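PDB 5ERE: extracellular ligand-binding receptor from Desulfohalobium retbaense DSM 5692, which probably senses small solutes outside the cell, with 2-oxo-4-methylpentanoic acid bound in its periplasmic-binding-protein part and cytosine in a PAS-like sensor domain. Local coordinates for residues A[20-25]-A[38-43]; A[52-57]-A[76-81]; A[341-346]-A[373-378]; A[438-443]-A[549-554]. All blocks are in the same frame, centred on the assembly; numbering follows the deposited sequence.

Interaction 1: residues A[20-25]-A[38-43]; sequences EQQRAV and IVFKDG
The first torsions of F40 and V25 bring the ring and a methyl together. In F40, chi1 of -70° sets CG opposite the carbonyl carbon and aims the ring from strand 38-42 at the helix; in V25, chi1 of 164° sets CG1 anti to the backbone N, where it meets the strand. V25 CG1 then lies 3.9 Å from F40 CZ and 3.8 Å from I38 CG1, a single methyl serving both strand residues. Q22 completes the group from one turn earlier. Its CG sits over one face of the F40 ring, 4.0 Å from the ring centroid and 21° off the normal, a CH-pi contact. Glutamine suits this partly exposed position: its methylene CG packs on the ring while the polar amide lies beyond it. The other face of F40 is met by CG2 of I38, two residues back on the same strand, and the ring is thereby sandwiched between aliphatic groups. Helix and strand segments run antiparallel, their axes 10.9 Å apart at closest approach, a gap that the aromatic and branched side chains bridge. This is the packing of a beta-alpha-beta unit, strand 3-8, helix 15-32 and strand 37-42. I38 also rests on V4 and V6 of strand 3-8, the neighbour of edge strand 37-42 in the parallel sheet, whereas V25 extends the apolar layer to A259 and C263 of helix 254-271.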
loop_
_atom_site.group_PDB
_atom_site.type_symbol
_atom_site.label_atom_id
_atom_site.label_comp_id
_atom_site.label_asym_id
_atom_site.label_seq_id
_atom_site.Cartn_x
_atom_site.Cartn_y
_atom_site.Cartn_z
ATOM N N GLU A 20 -15.923 -4.671 -22.649
ATOM C CA GLU A 20 -14.489 -4.527 -22.647
ATOM C C GLU A 20 -13.803 -5.876 -22.379
ATOM O O GLU A 20 -12.872 -6.289 -23.081
ATOM C CB GLU A 20 -14.080 -3.499 -21.593
ATOM C CG GLU A 20 -12.566 -3.284 -21.539
ATOM C CD GLU A 20 -12.158 -2.105 -20.696
ATOM O OE1 GLU A 20 -12.395 -0.943 -21.113
ATOM O OE2 GLU A 20 -11.592 -2.343 -19.620
ATOM N N GLN A 21 -14.286 -6.573 -21.365
ATOM C CA GLN A 21 -13.720 -7.854 -20.981
ATOM C C GLN A 21 -13.905 -8.876 -22.106
ATOM O O GLN A 21 -12.987 -9.641 -22.392
ATOM C CB GLN A 21 -14.339 -8.349 -19.684
ATOM C CG GLN A 21 -13.985 -7.502 -18.494
ATOM C CD GLN A 21 -14.837 -7.830 -17.255
ATOM O OE1 GLN A 21 -16.053 -7.962 -17.344
ATOM N NE2 GLN A 21 -14.191 -7.994 -16.125
ATOM N N GLN A 22 -15.082 -8.887 -22.725
ATOM C CA GLN A 22 -15.381 -9.764 -23.846
ATOM C C GLN A 22 -14.453 -9.508 -25.007
ATOM O O GLN A 22 -13.901 -10.449 -25.571
ATOM C CB GLN A 22 -16.815 -9.572 -24.295
ATOM C CG GLN A 22 -17.251 -10.296 -25.568
ATOM C CD GLN A 22 -18.458 -9.611 -26.188
ATOM O OE1 GLN A 22 -19.590 -9.982 -25.919
ATOM N NE2 GLN A 22 -18.215 -8.569 -27.005
ATOM N N ARG A 23 -14.318 -8.243 -25.381
ATOM C CA ARG A 23 -13.351 -7.836 -26.388
ATOM C C ARG A 23 -11.930 -8.298 -26.106
ATOM O O ARG A 23 -11.231 -8.828 -27.010
ATOM C CB ARG A 23 -13.389 -6.312 -26.489
ATOM C CG ARG A 23 -14.626 -5.842 -27.166
ATOM C CD ARG A 23 -14.716 -4.310 -27.149
ATOM N NE ARG A 23 -15.835 -3.850 -27.949
ATOM C CZ ARG A 23 -16.217 -2.577 -28.025
ATOM N NH1 ARG A 23 -15.590 -1.647 -27.332
ATOM N NH2 ARG A 23 -17.232 -2.241 -28.790
ATOM N N ALA A 24 -11.476 -8.116 -24.858
ATOM C CA ALA A 24 -10.097 -8.436 -24.560
ATOM C C ALA A 24 -9.853 -9.961 -24.623
ATOM O O ALA A 24 -8.811 -10.409 -25.086
ATOM C CB ALA A 24 -9.717 -7.896 -23.262
ATOM N N VAL A 25 -10.848 -10.732 -24.197
ATOM C CA VAL A 25 -10.791 -12.181 -24.195
ATOM C C VAL A 25 -10.728 -12.727 -25.605
ATOM O O VAL A 25 -9.975 -13.662 -25.873
ATOM C CB VAL A 25 -11.989 -12.760 -23.470
ATOM C CG1 VAL A 25 -12.181 -14.223 -23.779
ATOM C CG2 VAL A 25 -11.784 -12.569 -21.993
ATOM N N ILE A 38 -14.064 -20.481 -25.683
ATOM C CA ILE A 38 -14.793 -19.616 -24.754
ATOM C C ILE A 38 -16.275 -19.696 -25.015
ATOM O O ILE A 38 -16.688 -19.692 -26.167
ATOM C CB ILE A 38 -14.371 -18.142 -24.884
ATOM C CG1 ILE A 38 -12.977 -17.926 -24.301
ATOM C CG2 ILE A 38 -15.331 -17.224 -24.153
ATOM C CD1 ILE A 38 -12.897 -18.103 -22.832
ATOM N N VAL A 39 -17.082 -19.769 -23.959
ATOM C CA VAL A 39 -18.496 -19.434 -24.089
ATOM C C VAL A 39 -18.848 -18.358 -23.028
ATOM O O VAL A 39 -18.394 -18.398 -21.888
ATOM C CB VAL A 39 -19.406 -20.682 -23.980
ATOM C CG1 VAL A 39 -19.011 -21.717 -25.052
ATOM C CG2 VAL A 39 -19.337 -21.322 -22.621
ATOM N N PHE A 40 -19.601 -17.362 -23.467
ATOM C CA PHE A 40 -19.932 -16.215 -22.646
ATOM C C PHE A 40 -21.318 -16.427 -22.076
ATOM O O PHE A 40 -22.194 -16.960 -22.762
ATOM C CB PHE A 40 -19.897 -14.932 -23.451
ATOM C CG PHE A 40 -18.526 -14.513 -23.860
ATOM C CD1 PHE A 40 -17.682 -13.905 -22.946
ATOM C CD2 PHE A 40 -18.088 -14.725 -25.159
ATOM C CE1 PHE A 40 -16.425 -13.520 -23.314
ATOM C CE2 PHE A 40 -16.831 -14.315 -25.553
ATOM C CZ PHE A 40 -15.991 -13.718 -24.633
ATOM N N LYS A 41 -21.489 -16.058 -20.815
ATOM C CA LYS A 41 -22.813 -16.031 -20.204
ATOM C C LYS A 41 -23.046 -14.657 -19.555
ATOM O O LYS A 41 -22.097 -13.940 -19.180
ATOM C CB LYS A 41 -22.975 -17.149 -19.169
ATOM C CG LYS A 41 -22.803 -18.585 -19.721
ATOM C CD LYS A 41 -23.931 -18.959 -20.669
ATOM C CE LYS A 41 -23.756 -20.385 -21.182
ATOM N NZ LYS A 41 -24.539 -20.614 -22.425
ATOM N N ASP A 42 -24.321 -14.309 -19.424
ATOM C CA ASP A 42 -24.727 -12.992 -18.941
ATOM C C ASP A 42 -25.023 -13.144 -17.448
ATOM O O ASP A 42 -25.971 -13.814 -17.045
ATOM C CB ASP A 42 -25.931 -12.492 -19.746
ATOM C CG ASP A 42 -26.316 -11.036 -19.407
ATOM O OD1 ASP A 42 -25.728 -10.439 -18.488
ATOM O OD2 ASP A 42 -27.168 -10.491 -20.116
ATOM N N GLY A 43 -24.159 -12.579 -16.621
ATOM C CA GLY A 43 -24.367 -12.634 -15.186
ATOM C C GLY A 43 -25.452 -11.672 -14.690
ATOM O O GLY A 43 -25.902 -11.784 -13.555
#

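Interaction 2: residues A[52-57]-A[76-81]; sequences QAFQDL and SAIHPL
The F54 ring takes I78 and L81 as its first shell. CG2 of I78 lies over one face, 4.3 Å from the centroid, in a CH-pi contact, and comes to 3.9 Å from F54 CD1. L81 approaches the ring obliquely, its CB 3.7 Å from F54 CE2. At the margin Q55 folds back at chi2 (-68°) and brings its amide NE2 to 4.1 Å from L81 CD1, a loose contact suited to a residue that is only partly buried. Phenylalanine suits its place because the flat ring offers a face to I78 and further apolar surface to L81. Its chi1 of 174°, with CG opposite the backbone N, carries the ring across to the other helix, whose axis is 10.6 Å away and crosses at -34°. I78 and L81, one turn apart, present their branches on the same side of helix 76-81; P80 between them, lacking an N-H for the turn before, marks a kink. Further out, I7 of strand 3-8 touches both F54 and I78, V67 of strand 64-70 supports F54, and V51 of helix 47-60 meets L81. No hydrogen bond joins the two segments: the fit of helices 47-60 and 72-84 here rests on apolar packing, without a directional bond.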
loop_
_atom_site.group_PDB
_atom_site.type_symbol
_atom_site.label_atom_id
_atom_site.label_comp_id
_atom_site.label_asym_id
_atom_site.label_seq_id
_atom_site.Cartn_x
_atom_site.Cartn_y
_atom_site.Cartn_z
ATOM N N GLN A 52 -27.521 -18.349 -11.354
ATOM C CA GLN A 52 -28.249 -18.973 -12.455
ATOM C C GLN A 52 -27.380 -19.181 -13.699
ATOM O O GLN A 52 -27.394 -20.267 -14.276
ATOM C CB GLN A 52 -29.475 -18.133 -12.821
ATOM C CG GLN A 52 -30.475 -18.853 -13.698
ATOM C CD GLN A 52 -31.179 -19.969 -12.969
ATOM O OE1 GLN A 52 -31.965 -19.719 -12.055
ATOM N NE2 GLN A 52 -30.898 -21.211 -13.360
ATOM N N ALA A 53 -26.628 -18.162 -14.121
ATOM C CA ALA A 53 -25.693 -18.341 -15.253
ATOM C C ALA A 53 -24.701 -19.474 -14.988
ATOM O O ALA A 53 -24.467 -20.323 -15.848
ATOM C CB ALA A 53 -24.935 -17.036 -15.557
ATOM N N PHE A 54 -24.122 -19.499 -13.790
ATOM C CA PHE A 54 -23.211 -20.577 -13.429
ATOM C C PHE A 54 -23.878 -21.963 -13.512
ATOM O O PHE A 54 -23.362 -22.863 -14.189
ATOM C CB PHE A 54 -22.650 -20.361 -12.020
ATOM C CG PHE A 54 -21.815 -21.510 -11.522
ATOM C CD1 PHE A 54 -20.525 -21.703 -11.993
ATOM C CD2 PHE A 54 -22.327 -22.407 -10.588
ATOM C CE1 PHE A 54 -19.767 -22.771 -11.534
ATOM C CE2 PHE A 54 -21.576 -23.466 -10.128
ATOM C CZ PHE A 54 -20.296 -23.654 -10.595
ATOM N N GLN A 55 -25.012 -22.133 -12.828
ATOM C CA GLN A 55 -25.704 -23.424 -12.802
ATOM C C GLN A 55 -26.075 -23.878 -14.223
ATOM O O GLN A 55 -25.921 -25.056 -14.571
ATOM C CB GLN A 55 -26.959 -23.349 -11.919
ATOM C CG GLN A 55 -26.700 -23.113 -10.414
ATOM C CD GLN A 55 -26.032 -24.301 -9.722
ATOM O OE1 GLN A 55 -25.796 -25.342 -10.342
ATOM N NE2 GLN A 55 -25.730 -24.150 -8.424
ATOM N N ASP A 56 -26.548 -22.938 -15.037
ATOM C CA ASP A 56 -26.904 -23.215 -16.425
ATOM C C ASP A 56 -25.670 -23.628 -17.206
ATOM O O ASP A 56 -25.680 -24.586 -17.990
ATOM C CB ASP A 56 -27.555 -21.983 -17.075
ATOM C CG ASP A 56 -28.972 -21.712 -16.558
ATOM O OD1 ASP A 56 -29.604 -22.641 -16.013
ATOM O OD2 ASP A 56 -29.464 -20.569 -16.708
ATOM N N LEU A 57 -24.594 -22.894 -16.980
ATOM C CA LEU A 57 -23.331 -23.205 -17.607
ATOM C C LEU A 57 -22.859 -24.628 -17.264
ATOM O O LEU A 57 -22.377 -25.343 -18.131
ATOM C CB LEU A 57 -22.306 -22.158 -17.185
ATOM C CG LEU A 57 -20.869 -22.331 -17.631
ATOM C CD1 LEU A 57 -20.766 -22.264 -19.148
ATOM C CD2 LEU A 57 -20.049 -21.239 -16.947
ATOM N N SER A 76 -18.193 -13.877 -5.371
ATOM C CA SER A 76 -18.364 -14.358 -4.010
ATOM C C SER A 76 -19.421 -15.477 -3.959
ATOM O O SER A 76 -19.258 -16.444 -3.231
ATOM C CB SER A 76 -18.725 -13.195 -3.082
ATOM O OG SER A 76 -17.559 -12.453 -2.754
ATOM N N ALA A 77 -20.459 -15.368 -4.782
ATOM C CA ALA A 77 -21.530 -16.367 -4.836
ATOM C C ALA A 77 -21.098 -17.634 -5.576
ATOM O O ALA A 77 -21.517 -18.737 -5.230
ATOM C CB ALA A 77 -22.756 -15.783 -5.497
ATOM N N ILE A 78 -20.289 -17.487 -6.621
ATOM C CA ILE A 78 -19.893 -18.655 -7.409
ATOM C C ILE A 78 -18.797 -19.456 -6.679
ATOM O O ILE A 78 -18.753 -20.682 -6.781
ATOM C CB ILE A 78 -19.448 -18.226 -8.831
ATOM C CG1 ILE A 78 -20.708 -17.830 -9.617
ATOM C CG2 ILE A 78 -18.686 -19.342 -9.533
ATOM C CD1 ILE A 78 -20.501 -17.065 -10.931
ATOM N N HIS A 79 -17.944 -18.762 -5.928
ATOM C CA HIS A 79 -16.801 -19.369 -5.237
ATOM C C HIS A 79 -17.119 -20.709 -4.502
ATOM O O HIS A 79 -16.482 -21.735 -4.776
ATOM C CB HIS A 79 -16.214 -18.332 -4.272
ATOM C CG HIS A 79 -15.315 -18.900 -3.218
ATOM N ND1 HIS A 79 -14.025 -19.297 -3.474
ATOM C CD2 HIS A 79 -15.510 -19.097 -1.890
ATOM C CE1 HIS A 79 -13.464 -19.727 -2.361
ATOM N NE2 HIS A 79 -14.346 -19.621 -1.385
ATOM N N PRO A 80 -18.107 -20.720 -3.588
ATOM C CA PRO A 80 -18.408 -21.992 -2.899
ATOM C C PRO A 80 -19.077 -23.043 -3.780
ATOM O O PRO A 80 -18.931 -24.233 -3.527
ATOM C CB PRO A 80 -19.357 -21.570 -1.778
ATOM C CG PRO A 80 -19.960 -20.288 -2.259
ATOM C CD PRO A 80 -18.865 -19.596 -3.021
ATOM N N LEU A 81 -19.808 -22.598 -4.793
ATOM C CA LEU A 81 -20.484 -23.493 -5.718
ATOM C C LEU A 81 -19.492 -24.190 -6.638
ATOM O O LEU A 81 -19.567 -25.397 -6.822
ATOM C CB LEU A 81 -21.519 -22.717 -6.544
ATOM C CG LEU A 81 -22.563 -21.996 -5.692
ATOM C CD1 LEU A 81 -23.586 -21.220 -6.546
ATOM C CD2 LEU A 81 -23.281 -22.989 -4.834
#

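Interaction 3: residues A[341-346]-A[373-378]; sequences KDMDRS and NENQYA
S346 and N375 supply the direct polar link. N375 ND2 donates to S346 OG over 2.8 Å, nearly straight at 167° and with the acceptor close to the amide plane. The serine hydroxyl is itself a donor to M343 O one turn back, also 2.8 Å away. Its chi1 of 70° places OG between the backbone N and the carbonyl carbon, within reach of that carbonyl while still accepting from the amide. Serine suits the place by being short and able to do both at once. The second ND2 bond goes to L371 O, so two acceptors fix the rotation of the buried asparagine amide.

A water makes the indirect link, donating to S346 O at 2.7 Å and to E374 OE1 at 2.6 Å. The glutamate, extended beyond CG at the exposed margin, thus grips the helix backbone through solvent, and its OE1 otherwise comes only within 4.0 Å of S346 CB.

With ND2 committed to its two acceptors, N375 OD1 lies against CG of M343, a selenomethionine, at 3.0 Å, close and shorter than usual for carbon and oxygen. The two side chains cross at about a right angle.

N375 also opens a type I beta turn to A378, closed by A378 N to N375 O. The turn leads from helix 362-374 into strand 378-385. N375 packs on V455 and M343 on T457, both of strand 449-457, while M343 also touches L438 of strand 434-443; the contact thus joins helices 324-357 and 362-374 above that antiparallel sheet.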
loop_
_atom_site.group_PDB
_atom_site.type_symbol
_atom_site.label_atom_id
_atom_site.label_comp_id
_atom_site.label_asym_id
_atom_site.label_seq_id
_atom_site.Cartn_x
_atom_site.Cartn_y
_atom_site.Cartn_z
ATOM N N LYS A 341 11.258 12.445 18.154
ATOM C CA LYS A 341 10.881 13.453 19.139
ATOM C C LYS A 341 10.380 12.760 20.397
ATOM O O LYS A 341 10.688 13.197 21.505
ATOM C CB LYS A 341 9.818 14.405 18.586
ATOM N N ASP A 342 9.673 11.640 20.215
ATOM C CA ASP A 342 9.135 10.872 21.327
ATOM C C ASP A 342 10.261 10.272 22.124
ATOM O O ASP A 342 10.296 10.369 23.358
ATOM C CB ASP A 342 8.192 9.759 20.852
ATOM C CG ASP A 342 6.863 10.288 20.356
ATOM O OD1 ASP A 342 6.439 11.360 20.825
ATOM O OD2 ASP A 342 6.234 9.639 19.499
HETATM N N MSE A 343 11.200 9.660 21.423
HETATM C CA MSE A 343 12.359 9.100 22.088
HETATM C C MSE A 343 13.129 10.136 22.843
HETATM O O MSE A 343 13.464 9.955 24.014
HETATM C CB MSE A 343 13.323 8.439 21.090
HETATM C CG MSE A 343 12.936 7.085 20.620
HETATM SE SE MSE A 343 14.134 6.567 19.110
HETATM C CE MSE A 343 15.610 7.074 19.909
ATOM N N ASP A 344 13.437 11.244 22.166
ATOM C CA ASP A 344 14.170 12.331 22.803
ATOM C C ASP A 344 13.501 12.820 24.109
ATOM O O ASP A 344 14.157 12.988 25.151
ATOM C CB ASP A 344 14.305 13.489 21.807
ATOM C CG ASP A 344 15.336 14.484 22.220
ATOM O OD1 ASP A 344 16.466 14.071 22.560
ATOM O OD2 ASP A 344 15.006 15.685 22.198
ATOM N N ARG A 345 12.198 13.050 24.062
ATOM C CA ARG A 345 11.469 13.430 25.279
ATOM C C ARG A 345 11.543 12.378 26.394
ATOM O O ARG A 345 11.677 12.708 27.593
ATOM C CB ARG A 345 10.008 13.676 24.960
ATOM C CG ARG A 345 9.671 15.101 24.662
ATOM C CD ARG A 345 8.164 15.271 24.664
ATOM N NE ARG A 345 7.582 14.929 23.368
ATOM C CZ ARG A 345 6.999 13.770 23.061
ATOM N NH1 ARG A 345 6.885 12.785 23.957
ATOM N NH2 ARG A 345 6.516 13.598 21.832
ATOM N N SER A 346 11.422 11.114 26.024
ATOM C CA SER A 346 11.412 10.054 27.046
ATOM C C SER A 346 12.785 9.944 27.685
ATOM O O SER A 346 12.908 9.738 28.873
ATOM C CB SER A 346 11.001 8.706 26.457
ATOM O OG SER A 346 12.031 8.199 25.596
ATOM N N ASN A 373 9.969 0.402 28.005
ATOM C CA ASN A 373 8.558 0.230 27.671
ATOM C C ASN A 373 7.984 1.447 26.919
ATOM O O ASN A 373 7.061 1.302 26.122
ATOM C CB ASN A 373 7.717 -0.009 28.940
ATOM C CG ASN A 373 7.739 -1.439 29.412
ATOM O OD1 ASN A 373 8.450 -2.290 28.869
ATOM N ND2 ASN A 373 6.978 -1.713 30.456
ATOM N N GLU A 374 8.529 2.628 27.203
ATOM C CA GLU A 374 8.125 3.888 26.553
ATOM C C GLU A 374 8.651 4.014 25.127
ATOM O O GLU A 374 8.239 4.896 24.379
ATOM C CB GLU A 374 8.623 5.086 27.371
ATOM C CG GLU A 374 7.731 5.336 28.640
ATOM C CD GLU A 374 8.297 6.380 29.601
ATOM O OE1 GLU A 374 9.532 6.629 29.607
ATOM O OE2 GLU A 374 7.490 6.957 30.359
ATOM N N ASN A 375 9.558 3.127 24.749
ATOM C CA ASN A 375 10.202 3.218 23.425
ATOM C C ASN A 375 10.019 1.946 22.623
ATOM O O ASN A 375 10.798 1.001 22.711
ATOM C CB ASN A 375 11.675 3.576 23.608
ATOM C CG ASN A 375 11.855 5.056 23.912
ATOM O OD1 ASN A 375 11.654 5.875 23.033
ATOM N ND2 ASN A 375 12.154 5.408 25.168
ATOM N N GLN A 376 8.981 1.925 21.810
ATOM C CA GLN A 376 8.683 0.701 21.123
ATOM C C GLN A 376 9.748 0.353 20.073
ATOM O O GLN A 376 9.810 -0.791 19.686
ATOM C CB GLN A 376 7.298 0.766 20.481
ATOM C CG GLN A 376 7.233 1.394 19.137
ATOM C CD GLN A 376 5.804 1.515 18.630
ATOM O OE1 GLN A 376 5.107 2.483 18.926
ATOM N NE2 GLN A 376 5.367 0.525 17.874
ATOM N N TYR A 377 10.578 1.312 19.644
ATOM C CA TYR A 377 11.664 1.033 18.662
ATOM C C TYR A 377 13.023 0.827 19.310
ATOM O O TYR A 377 14.047 0.760 18.620
ATOM C CB TYR A 377 11.759 2.170 17.607
ATOM C CG TYR A 377 10.516 2.214 16.766
ATOM C CD1 TYR A 377 10.278 1.238 15.793
ATOM C CD2 TYR A 377 9.524 3.166 17.015
ATOM C CE1 TYR A 377 9.117 1.246 15.037
ATOM C CE2 TYR A 377 8.361 3.193 16.261
ATOM C CZ TYR A 377 8.165 2.245 15.275
ATOM O OH TYR A 377 7.001 2.282 14.555
ATOM N N ALA A 378 13.030 0.684 20.639
ATOM C CA ALA A 378 14.256 0.372 21.379
ATOM C C ALA A 378 14.621 -1.100 21.303
ATOM O O ALA A 378 13.777 -1.975 21.293
ATOM C CB ALA A 378 14.117 0.782 22.844
HETATM O O HOH W 1 11.149 8.454 30.451
#

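Interaction 4: residues A[438-443]-A[549-554]; sequences LEHPVF and GLHGTN
L438 divides its two methyls between L550 and H551. With CG opposite the backbone N (chi1 173°), both methyls reach the hairpin: CD2 comes 4.0 Å from L550 CD1, and CD1 meets the H551 ring at its edge, in plane, 3.8 Å from CD2 of the histidine. A leucine fits because its fork serves an aliphatic and an aromatic partner together. H440, its CG anti to the carbonyl carbon (chi1 -77°), presents NE2 to the hairpin, 4.0 Å from H551 NE2, the ring planes standing 83° apart in an oblique pairing. These nitrogens do not bond to each other; both are hydrogen-bonded to D344 OD1, a shared carboxylate oxygen that bridges the two imidazoles and would probably favour their protonated forms. H551 is delivered by a type I' turn from L550 to T553. Both of its corners, H551 and G552, take positive phi as such turns require, and G552 is the one whose backbone angles call for glycine. E439, directed away from the hairpin, lines the cytosine pocket. The arrangement is a beta hairpin with a two-residue type I' loop, between strands 541-550 and 553-561, docking on a strand of the cytosine-binding sheet, consistent with a tandem PAS sensor.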
loop_
_atom_site.group_PDB
_atom_site.type_symbol
_atom_site.label_atom_id
_atom_site.label_comp_id
_atom_site.label_asym_id
_atom_site.label_seq_id
_atom_site.Cartn_x
_atom_site.Cartn_y
_atom_site.Cartn_z
ATOM N N LEU A 438 20.552 7.219 21.002
ATOM C CA LEU A 438 20.179 8.558 21.460
ATOM C C LEU A 438 20.517 8.678 22.932
ATOM O O LEU A 438 20.022 7.880 23.747
ATOM C CB LEU A 438 18.685 8.820 21.214
ATOM C CG LEU A 438 18.053 10.105 21.768
ATOM C CD1 LEU A 438 18.750 11.341 21.318
ATOM C CD2 LEU A 438 16.606 10.150 21.328
ATOM N N GLU A 439 21.373 9.641 23.276
ATOM C CA GLU A 439 21.807 9.819 24.673
ATOM C C GLU A 439 21.570 11.206 25.228
ATOM O O GLU A 439 21.749 12.210 24.538
ATOM C CB GLU A 439 23.288 9.507 24.834
ATOM C CG GLU A 439 23.709 8.114 24.357
ATOM C CD GLU A 439 24.538 7.308 25.380
ATOM O OE1 GLU A 439 24.672 7.724 26.558
ATOM O OE2 GLU A 439 25.044 6.221 25.003
ATOM N N HIS A 440 21.161 11.259 26.486
ATOM C CA HIS A 440 21.113 12.521 27.215
ATOM C C HIS A 440 22.069 12.455 28.393
ATOM O O HIS A 440 22.184 11.412 29.052
ATOM C CB HIS A 440 19.698 12.843 27.699
ATOM C CG HIS A 440 18.795 13.363 26.627
ATOM N ND1 HIS A 440 18.239 14.623 26.676
ATOM C CD2 HIS A 440 18.366 12.808 25.472
ATOM C CE1 HIS A 440 17.483 14.807 25.605
ATOM N NE2 HIS A 440 17.548 13.722 24.859
ATOM N N PRO A 441 22.740 13.577 28.678
ATOM C CA PRO A 441 23.574 13.638 29.874
ATOM C C PRO A 441 22.741 13.678 31.139
ATOM O O PRO A 441 21.591 14.149 31.146
ATOM C CB PRO A 441 24.350 14.948 29.701
ATOM C CG PRO A 441 23.421 15.817 28.912
ATOM C CD PRO A 441 22.688 14.884 27.981
ATOM N N VAL A 442 23.355 13.191 32.199
ATOM C CA VAL A 442 22.759 13.192 33.522
ATOM C C VAL A 442 23.585 13.989 34.509
ATOM O O VAL A 442 24.790 13.811 34.599
ATOM C CB VAL A 442 22.604 11.763 34.074
ATOM C CG1 VAL A 442 21.973 11.802 35.468
ATOM C CG2 VAL A 442 21.796 10.897 33.111
ATOM N N PHE A 443 22.905 14.817 35.304
ATOM C CA PHE A 443 23.569 15.635 36.316
ATOM C C PHE A 443 22.970 15.364 37.696
ATOM O O PHE A 443 21.748 15.230 37.827
ATOM C CB PHE A 443 23.454 17.132 35.977
ATOM C CG PHE A 443 23.871 17.471 34.569
ATOM C CD1 PHE A 443 22.972 17.362 33.527
ATOM C CD2 PHE A 443 25.161 17.873 34.295
ATOM C CE1 PHE A 443 23.364 17.649 32.233
ATOM C CE2 PHE A 443 25.548 18.168 33.024
ATOM C CZ PHE A 443 24.647 18.058 31.989
ATOM N N GLY A 549 16.463 13.972 11.702
ATOM C CA GLY A 549 17.477 13.790 12.725
ATOM C C GLY A 549 17.254 14.572 14.001
ATOM O O GLY A 549 16.211 15.198 14.179
ATOM N N LEU A 550 18.247 14.527 14.880
ATOM C CA LEU A 550 18.239 15.266 16.132
ATOM C C LEU A 550 19.641 15.721 16.515
ATOM O O LEU A 550 20.630 15.057 16.185
ATOM C CB LEU A 550 17.679 14.411 17.290
ATOM C CG LEU A 550 16.243 13.895 17.321
ATOM C CD1 LEU A 550 16.063 12.873 18.458
ATOM C CD2 LEU A 550 15.264 15.069 17.502
ATOM N N HIS A 551 19.708 16.851 17.218
ATOM C CA HIS A 551 20.916 17.272 17.924
ATOM C C HIS A 551 22.126 17.374 16.990
ATOM O O HIS A 551 23.259 17.103 17.414
ATOM C CB HIS A 551 21.242 16.303 19.064
ATOM C CG HIS A 551 20.116 16.090 20.025
ATOM N ND1 HIS A 551 19.499 17.135 20.686
ATOM C CD2 HIS A 551 19.500 14.959 20.445
ATOM C CE1 HIS A 551 18.549 16.654 21.471
ATOM N NE2 HIS A 551 18.528 15.337 21.345
ATOM N N GLY A 552 21.872 17.769 15.739
ATOM C CA GLY A 552 22.933 17.988 14.768
ATOM C C GLY A 552 23.346 16.763 13.979
ATOM O O GLY A 552 24.249 16.840 13.142
ATOM N N THR A 553 22.683 15.635 14.237
ATOM C CA THR A 553 22.921 14.394 13.478
ATOM C C THR A 553 21.723 14.191 12.575
ATOM O O THR A 553 20.614 13.910 13.013
ATOM C CB THR A 553 23.127 13.183 14.382
ATOM O OG1 THR A 553 24.261 13.425 15.209
ATOM C CG2 THR A 553 23.335 11.856 13.557
ATOM N N ASN A 554 21.941 14.437 11.304
ATOM C CA ASN A 554 20.892 14.331 10.321
ATOM C C ASN A 554 21.181 13.238 9.292
ATOM O O ASN A 554 22.330 13.016 8.921
ATOM C CB ASN A 554 20.695 15.690 9.640
ATOM C CG ASN A 554 20.382 16.791 10.644
ATOM O OD1 ASN A 554 19.358 16.757 11.328
ATOM N ND2 ASN A 554 21.277 17.751 10.759
#

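Along the chain the four contacts follow in series and form two separate pairs. Interactions 1 and 2, with centres 16 Å apart, share the periplasmic-binding-protein part: strand 37-42 leads directly into helix 47-60, and K41 and V39 pack on A53 and L57 between them. Interactions 3 and 4, with centres 13 Å apart, belong to the sensor part, where D344 of helix 324-357 connects the two contacts. The pairs lie on opposite sides of the chain's centre, 54 to 64 Å apart between centres, without touching. The ketoacid lies near the first pair and cytosine near the second, in well-separated parts of one elongated chain.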